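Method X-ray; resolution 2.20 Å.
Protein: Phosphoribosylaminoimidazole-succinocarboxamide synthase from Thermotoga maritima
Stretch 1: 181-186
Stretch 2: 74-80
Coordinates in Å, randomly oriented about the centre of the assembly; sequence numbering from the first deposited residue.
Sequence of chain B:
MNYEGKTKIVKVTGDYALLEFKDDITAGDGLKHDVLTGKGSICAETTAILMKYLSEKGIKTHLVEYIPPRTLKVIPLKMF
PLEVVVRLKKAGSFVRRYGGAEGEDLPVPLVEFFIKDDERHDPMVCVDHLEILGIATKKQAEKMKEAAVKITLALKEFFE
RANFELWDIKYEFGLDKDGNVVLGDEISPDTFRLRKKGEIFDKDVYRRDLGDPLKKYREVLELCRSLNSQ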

ATOM      1  N   VAL B 181       3.871  16.791  15.251  1.00 26.66           N
ATOM      2  CA  VAL B 181       3.436  15.413  15.104  1.00 24.87           C
ATOM      3  C   VAL B 181       3.721  14.803  16.484  1.00 23.68           C
ATOM      4  O   VAL B 181       4.830  14.930  17.023  1.00 22.74           O
ATOM      5  CB  VAL B 181       4.236  14.682  13.976  1.00 24.74           C
ATOM      6  CG1 VAL B 181       3.991  13.180  14.018  1.00 23.76           C
ATOM      7  CG2 VAL B 181       3.799  15.225  12.613  1.00 24.20           C
ATOM      8  N   VAL B 182       2.698  14.182  17.066  1.00 22.56           N
ATOM      9  CA  VAL B 182       2.806  13.586  18.395  1.00 21.03           C
ATOM     10  C   VAL B 182       2.231  12.170  18.406  1.00 20.34           C
ATOM     11  O   VAL B 182       1.211  11.900  17.761  1.00 19.63           O
ATOM     12  CB  VAL B 182       2.022  14.423  19.423  1.00 20.78           C
ATOM     13  CG1 VAL B 182       2.196  13.854  20.818  1.00 19.85           C
ATOM     14  CG2 VAL B 182       2.489  15.880  19.366  1.00 21.01           C
ATOM     15  N   LEU B 183       2.892  11.279  19.143  1.00 19.66           N
ATOM     16  CA  LEU B 183       2.453   9.901  19.269  1.00 18.97           C
ATOM     17  C   LEU B 183       1.216   9.872  20.160  1.00 19.02           C
ATOM     18  O   LEU B 183       1.241  10.344  21.291  1.00 18.68           O
ATOM     19  CB  LEU B 183       3.555   9.040  19.900  1.00 18.44           C
ATOM     20  CG  LEU B 183       3.166   7.558  20.055  1.00 18.54           C
ATOM     21  CD1 LEU B 183       3.301   6.853  18.707  1.00 18.12           C
ATOM     22  CD2 LEU B 183       4.048   6.881  21.094  1.00 18.28           C
ATOM     23  N   GLY B 184       0.122   9.340  19.634  1.00 19.50           N
ATOM     24  CA  GLY B 184      -1.088   9.242  20.425  1.00 19.78           C
ATOM     25  C   GLY B 184      -1.319   7.783  20.759  1.00 19.92           C
ATOM     26  O   GLY B 184      -0.373   7.015  20.955  1.00 20.43           O
ATOM     27  N   ASP B 185      -2.584   7.406  20.813  1.00 20.33           N
ATOM     28  CA  ASP B 185      -3.009   6.048  21.101  1.00 20.68           C
ATOM     29  C   ASP B 185      -2.330   5.404  22.297  1.00 20.55           C
ATOM     30  O   ASP B 185      -2.264   6.009  23.364  1.00 21.64           O
ATOM     31  CB  ASP B 185      -2.838   5.168  19.868  1.00 21.75           C
ATOM     32  CG  ASP B 185      -3.822   4.003  19.856  1.00 22.50           C
ATOM     33  OD1 ASP B 185      -5.035   4.263  19.982  1.00 23.28           O
ATOM     34  OD2 ASP B 185      -3.394   2.837  19.724  1.00 22.60           O
ATOM     35  N   GLU B 186      -1.822   4.188  22.134  1.00 19.89           N
ATOM     36  CA  GLU B 186      -1.195   3.481  23.246  1.00 19.59           C
ATOM     37  C   GLU B 186       0.036   2.665  22.836  1.00 18.96           C
ATOM     38  O   GLU B 186       0.505   2.743  21.694  1.00 18.57           O
ATOM     39  CB  GLU B 186      -2.225   2.553  23.899  1.00 20.55           C
ATOM     40  CG  GLU B 186      -2.643   1.341  23.037  1.00 23.40           C
ATOM     41  CD  GLU B 186      -3.683   0.434  23.720  1.00 24.95           C
ATOM     42  OE1 GLU B 186      -4.898   0.746  23.669  1.00 26.56           O
ATOM     43  OE2 GLU B 186      -3.286  -0.587  24.323  1.00 26.02           O
TER
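Stretch 2 (74-80) VIPLKMF

Stretch 2, residues 74 to 80, lies across stretch 1 almost at a right angle. Measured end to end over the parts that touch, from CA 75 to CA 79 and from CA 182 to CA 185, the two directions are 83° apart. Both chains are largely extended. Stretch 1 is a strand from Val-181 to Leu-183 and then leaves that conformation, with Gly-184 at phi/psi of -109/-145° and Asp-185 at 47/-131°. In stretch 2 the residues from Ile-75 to Leu-77 form an extended connection, and Lys-78 and Met-79 are strand. The two backbones stay well apart: the nearest pair of alpha carbons, Gly-184 CA and Leu-77 CA, is separated by 7.5 Å. No hydrogen bond joins the stretches, so this is not the pairing of neighbouring strands in a sheet but a crossing held at the distance of a side chain, burying 250 Å² in all between touching residues at least 105 positions apart in sequence.

Leu-77 is the centre of the contact. Its CA-to-CB bond points toward stretch 1, and with chi1 at -66° (m) and chi2 at 174° (t) its branched end is carried into the gap between the chains. Leu-77 CD2 comes to 3.5 Å from Val-182 CB, the closest approach of the two stretches, while Leu-77 CD1 lies 4.0 Å from Gly-184 CA and 4.2 Å from the carbonyl oxygen Leu-183 O. A leucine suits this position because its fork presents two methyls to the chain it crosses: both lie against Val-182, and CD1 also reaches the backbone at Leu-183 and Gly-184.

Val-182 answers from stretch 1, also with CA-to-CB toward its partner. Valine is branched at CB, which places bulk close to its own backbone and gives a compact apolar surface suited to an extended strand. Val-182 CG1 also reaches Ile-75 CD1, at 4.5 Å; the CA-to-CB bond of Ile-75 points sideways, but the longer side chain brings its end nearer. Leu-183, next along the strand, turns its CA-to-CB bond away, as alternation in a strand leads one to expect, and meets stretch 2 through its carbonyl.

Gly-184 is where the lack of a side chain matters most. A beta carbon built there would point toward stretch 2 and stand 2.8 Å from Met-79 SE, a clash, and 3.4 Å from Leu-77 CD1, which is tight. With hydrogen alone, the alpha carbon can be covered directly by its neighbours. Met-79, present as selenomethionine, starts sideways, but its flexible chain, with all three chi angles near -60° (m), folds its end inward, so that Met-79 CE lies 4.3 Å from Gly-184 CA and 4.4 Å from Asp-185 N. The CA-to-CB bond of Asp-185 points away, and its side chain comes no nearer than 5.2 Å, from Asp-185 CB to Met-79 CE. Between Leu-77 and Met-79, the long charged side chain of Lys-78 stays out of reach and exposed.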

ATOM      1  N   VAL B  74      -3.953  12.929  29.045  1.00 20.22           N
ATOM      2  CA  VAL B  74      -3.258  13.236  27.808  1.00 20.57           C
ATOM      3  C   VAL B  74      -3.559  14.629  27.294  1.00 20.98           C
ATOM      4  O   VAL B  74      -4.535  15.254  27.700  1.00 21.01           O
ATOM      5  CB  VAL B  74      -3.632  12.234  26.701  1.00 19.63           C
ATOM      6  CG1 VAL B  74      -3.185  10.839  27.098  1.00 19.73           C
ATOM      7  CG2 VAL B  74      -5.135  12.257  26.465  1.00 18.80           C
ATOM      8  N   ILE B  75      -2.704  15.103  26.396  1.00 21.73           N
ATOM      9  CA  ILE B  75      -2.888  16.406  25.780  1.00 22.75           C
ATOM     10  C   ILE B  75      -3.695  16.165  24.507  1.00 23.20           C
ATOM     11  O   ILE B  75      -3.431  15.222  23.763  1.00 22.83           O
ATOM     12  CB  ILE B  75      -1.546  17.046  25.352  1.00 23.05           C
ATOM     13  CG1 ILE B  75      -0.850  16.137  24.344  1.00 23.23           C
ATOM     14  CG2 ILE B  75      -0.655  17.271  26.554  1.00 22.69           C
ATOM     15  CD1 ILE B  75       0.411  16.731  23.745  1.00 24.71           C
ATOM     16  N   PRO B  76      -4.700  17.010  24.244  1.00 23.67           N
ATOM     17  CA  PRO B  76      -5.484  16.798  23.025  1.00 23.95           C
ATOM     18  C   PRO B  76      -4.624  16.817  21.766  1.00 24.00           C
ATOM     19  O   PRO B  76      -3.607  17.515  21.692  1.00 23.35           O
ATOM     20  CB  PRO B  76      -6.498  17.943  23.054  1.00 23.68           C
ATOM     21  CG  PRO B  76      -5.852  18.971  23.961  1.00 23.77           C
ATOM     22  CD  PRO B  76      -5.233  18.130  25.032  1.00 23.59           C
ATOM     23  N   LEU B  77      -5.028  16.022  20.784  1.00 24.53           N
ATOM     24  CA  LEU B  77      -4.314  15.958  19.517  1.00 25.05           C
ATOM     25  C   LEU B  77      -5.345  15.850  18.424  1.00 25.34           C
ATOM     26  O   LEU B  77      -6.421  15.307  18.644  1.00 25.61           O
ATOM     27  CB  LEU B  77      -3.422  14.720  19.457  1.00 24.67           C
ATOM     28  CG  LEU B  77      -2.221  14.560  20.395  1.00 25.16           C
ATOM     29  CD1 LEU B  77      -1.639  13.160  20.196  1.00 25.40           C
ATOM     30  CD2 LEU B  77      -1.166  15.613  20.100  1.00 24.58           C
ATOM     31  N   LYS B  78      -5.047  16.396  17.255  1.00 25.94           N
ATOM     32  CA  LYS B  78      -5.967  16.231  16.142  1.00 26.21           C
ATOM     33  C   LYS B  78      -5.361  15.009  15.435  1.00 25.94           C
ATOM     34  O   LYS B  78      -4.406  15.125  14.666  1.00 25.29           O
ATOM     35  CB  LYS B  78      -5.972  17.451  15.211  1.00 27.53           C
ATOM     36  CG  LYS B  78      -7.213  17.468  14.301  1.00 28.85           C
ATOM     37  CD  LYS B  78      -7.218  18.627  13.298  1.00 30.27           C
ATOM     38  CE  LYS B  78      -8.547  18.665  12.535  1.00 30.99           C
ATOM     39  NZ  LYS B  78      -8.864  17.338  11.915  1.00 31.72           N
HETATM   40  N   MSE B  79      -5.908  13.835  15.737  1.00 26.11           N
HETATM   41  CA  MSE B  79      -5.403  12.576  15.190  1.00 26.30           C
HETATM   42  C   MSE B  79      -5.486  12.405  13.672  1.00 26.40           C
HETATM   43  O   MSE B  79      -6.372  12.959  13.013  1.00 26.95           O
HETATM   44  CB  MSE B  79      -6.134  11.411  15.864  1.00 26.12           C
HETATM   45  CG  MSE B  79      -5.952  11.337  17.387  1.00 26.54           C
HETATM   46 SE   MSE B  79      -4.092  11.122  17.956  1.00 26.78          SE
HETATM   47  CE  MSE B  79      -3.724   9.427  17.085  1.00 26.16           C
ATOM     48  N   PHE B  80      -4.535  11.657  13.118  1.00 26.25           N
ATOM     49  CA  PHE B  80      -4.544  11.342  11.695  1.00 26.08           C
ATOM     50  C   PHE B  80      -5.301  10.015  11.601  1.00 25.49           C
ATOM     51  O   PHE B  80      -5.106   9.131  12.437  1.00 25.30           O
ATOM     52  CB  PHE B  80      -3.131  11.124  11.151  1.00 26.78           C
ATOM     53  CG  PHE B  80      -2.317  12.385  11.011  1.00 27.52           C
ATOM     54  CD1 PHE B  80      -1.670  12.940  12.101  1.00 27.62           C
ATOM     55  CD2 PHE B  80      -2.165  12.993   9.767  1.00 27.88           C
ATOM     56  CE1 PHE B  80      -0.876  14.081  11.950  1.00 27.73           C
ATOM     57  CE2 PHE B  80      -1.373  14.133   9.615  1.00 27.70           C
ATOM     58  CZ  PHE B  80      -0.731  14.671  10.707  1.00 27.59           C
TER